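Side-chain contact in hydrolase (Rhizobium meliloti, PDB 5HOE), which is a carbohydrate acetylesterase of the GDSL-like (SGNH hydrolase) family, probably removing acetyl groups by cleaving ester bonds: residues Pro154-Met159 with Glu173-Leu178. Numbering follows the deposited sequence.
Sequences PPLAPM and EKSKEL
One hydrogen bond joins Leu156 to Ser175: the backbone N of Leu156 donates to Ser175 OG over 3.0 Å, nearly straight at 165°. The serine hydroxyl in turn is hydrogen-bonded to the backbone O of Tyr172, one turn back on its own helix, so OG links helix and loop. With chi1 at 76°, OG is tucked over its own backbone, flanked by N and C, and can meet both partners. Without the hydroxyl, as with an alanine here, the buried amide of Leu156 would probably lose its acceptor and the Tyr172 carbonyl this hydrogen-bond partner.

Van der Waals contacts from Pro155 and Leu156 flank the hydroxyl. Pro155 CA lies 3.5 Å from Ser175 OG, and the proline ring's CB stands 3.8 Å from the same oxygen. Leu156 CB and CG each lie 3.8 Å from Ser175 OG, and CG is also 4.1 Å from Ser175 CB. On the solvent-exposed side, Pro155 CB meets the aliphatic CG of Lys176 at 4.2 Å, while the amine of that lysine leads away.

In this SGNH-type alpha/beta fold, the loop 154-159 leaves parallel strand 147-152 and runs roughly antiparallel alongside the early turns of helix 171-189. Leu156 lies near, without touching, a probable Ser25-His209-Asp206 triad. Pro155 O bonds to Thr202 OG1, and Leu178 rests on helix 118-133, placing the contact between strand 147-152 and these two helices.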
loop_
_atom_site.group_PDB
_atom_site.type_symbol
_atom_site.label_atom_id
_atom_site.label_comp_id
_atom_site.label_asym_id
_atom_site.label_seq_id
_atom_site.Cartn_x
_atom_site.Cartn_y
_atom_site.Cartn_z
ATOM N N PRO A 154 -16.955 -32.254 1.463
ATOM C CA PRO A 154 -17.885 -32.848 2.424
ATOM C C PRO A 154 -17.925 -32.021 3.689
ATOM O O PRO A 154 -16.933 -31.357 4.051
ATOM C CB PRO A 154 -17.285 -34.244 2.680
ATOM C CG PRO A 154 -15.832 -34.078 2.456
ATOM C CD PRO A 154 -15.695 -33.013 1.359
ATOM N N PRO A 155 -19.049 -32.013 4.406
ATOM C CA PRO A 155 -19.125 -31.249 5.652
ATOM C C PRO A 155 -18.103 -31.717 6.679
ATOM O O PRO A 155 -17.706 -32.883 6.707
ATOM C CB PRO A 155 -20.554 -31.528 6.157
ATOM C CG PRO A 155 -21.326 -31.953 4.982
ATOM C CD PRO A 155 -20.340 -32.644 4.065
ATOM N N LEU A 156 -17.720 -30.792 7.557
ATOM C CA LEU A 156 -16.854 -31.109 8.684
ATOM C C LEU A 156 -17.541 -32.090 9.642
ATOM O O LEU A 156 -18.765 -32.273 9.626
ATOM C CB LEU A 156 -16.506 -29.829 9.437
ATOM C CG LEU A 156 -15.645 -28.824 8.678
ATOM C CD1 LEU A 156 -15.619 -27.495 9.389
ATOM C CD2 LEU A 156 -14.221 -29.342 8.537
ATOM N N ALA A 157 -16.727 -32.724 10.485
ATOM C CA ALA A 157 -17.192 -33.641 11.515
ATOM C C ALA A 157 -16.722 -33.176 12.891
ATOM O O ALA A 157 -15.908 -32.257 12.991
ATOM C CB ALA A 157 -16.670 -35.046 11.220
ATOM N N PRO A 158 -17.215 -33.769 13.978
ATOM C CA PRO A 158 -16.694 -33.419 15.305
ATOM C C PRO A 158 -15.196 -33.671 15.366
ATOM O O PRO A 158 -14.679 -34.609 14.746
ATOM C CB PRO A 158 -17.458 -34.368 16.231
ATOM C CG PRO A 158 -18.774 -34.565 15.510
ATOM C CD PRO A 158 -18.373 -34.680 14.073
ATOM N N MET A 159 -14.496 -32.827 16.130
ATOM C CA MET A 159 -13.034 -32.833 16.156
ATOM C C MET A 159 -12.527 -33.062 17.575
ATOM O O MET A 159 -12.770 -32.220 18.459
ATOM C CB MET A 159 -12.486 -31.511 15.632
ATOM C CG MET A 159 -12.847 -31.227 14.176
ATOM S SD MET A 159 -12.648 -29.482 13.841
ATOM C CE MET A 159 -13.990 -28.807 14.808
ATOM N N GLU A 173 -21.601 -25.668 10.652
ATOM C CA GLU A 173 -22.835 -25.194 10.046
ATOM C C GLU A 173 -22.553 -24.572 8.679
ATOM O O GLU A 173 -23.277 -24.814 7.704
ATOM C CB GLU A 173 -23.469 -24.187 11.011
ATOM C CG GLU A 173 -23.956 -24.742 12.400
ATOM C CD GLU A 173 -22.859 -25.139 13.445
ATOM O OE1 GLU A 173 -21.636 -24.850 13.277
ATOM O OE2 GLU A 173 -23.262 -25.752 14.481
ATOM N N LYS A 174 -21.465 -23.813 8.580
ATOM C CA LYS A 174 -21.106 -23.193 7.310
ATOM C C LYS A 174 -20.765 -24.247 6.259
ATOM O O LYS A 174 -21.204 -24.152 5.106
ATOM C CB LYS A 174 -19.932 -22.234 7.521
ATOM C CG LYS A 174 -20.207 -21.107 8.514
ATOM C CD LYS A 174 -19.013 -20.171 8.665
ATOM C CE LYS A 174 -19.283 -19.146 9.754
ATOM N NZ LYS A 174 -18.151 -18.223 9.950
ATOM N N SER A 175 -20.017 -25.279 6.656
ATOM C CA SER A 175 -19.615 -26.326 5.721
ATOM C C SER A 175 -20.822 -27.077 5.186
ATOM O O SER A 175 -20.785 -27.551 4.053
ATOM C CB SER A 175 -18.585 -27.263 6.365
ATOM O OG SER A 175 -19.151 -28.176 7.294
ATOM N N LYS A 176 -21.896 -27.186 5.987
ATOM C CA LYS A 176 -23.120 -27.855 5.551
ATOM C C LYS A 176 -23.854 -27.076 4.473
ATOM O O LYS A 176 -24.595 -27.662 3.677
ATOM C CB LYS A 176 -24.080 -28.027 6.733
ATOM C CG LYS A 176 -23.847 -29.245 7.557
ATOM C CD LYS A 176 -24.768 -29.240 8.771
ATOM C CE LYS A 176 -26.240 -29.049 8.432
ATOM N NZ LYS A 176 -27.065 -29.144 9.664
ATOM N N GLU A 177 -23.709 -25.761 4.459
ATOM C CA GLU A 177 -24.415 -24.923 3.502
ATOM C C GLU A 177 -23.694 -24.808 2.165
ATOM O O GLU A 177 -24.290 -24.314 1.205
ATOM C CB GLU A 177 -24.620 -23.520 4.080
ATOM C CG GLU A 177 -25.618 -23.445 5.230
ATOM C CD GLU A 177 -25.793 -22.034 5.737
ATOM O OE1 GLU A 177 -25.903 -21.099 4.906
ATOM O OE2 GLU A 177 -25.810 -21.859 6.968
ATOM N N LEU A 178 -22.433 -25.249 2.066
ATOM C CA LEU A 178 -21.671 -24.972 0.847
ATOM C C LEU A 178 -22.231 -25.728 -0.353
ATOM O O LEU A 178 -22.249 -25.192 -1.469
ATOM C CB LEU A 178 -20.191 -25.291 1.047
ATOM C CG LEU A 178 -19.433 -24.481 2.106
ATOM C CD1 LEU A 178 -17.940 -24.791 2.040
ATOM C CD2 LEU A 178 -19.649 -22.973 1.969
#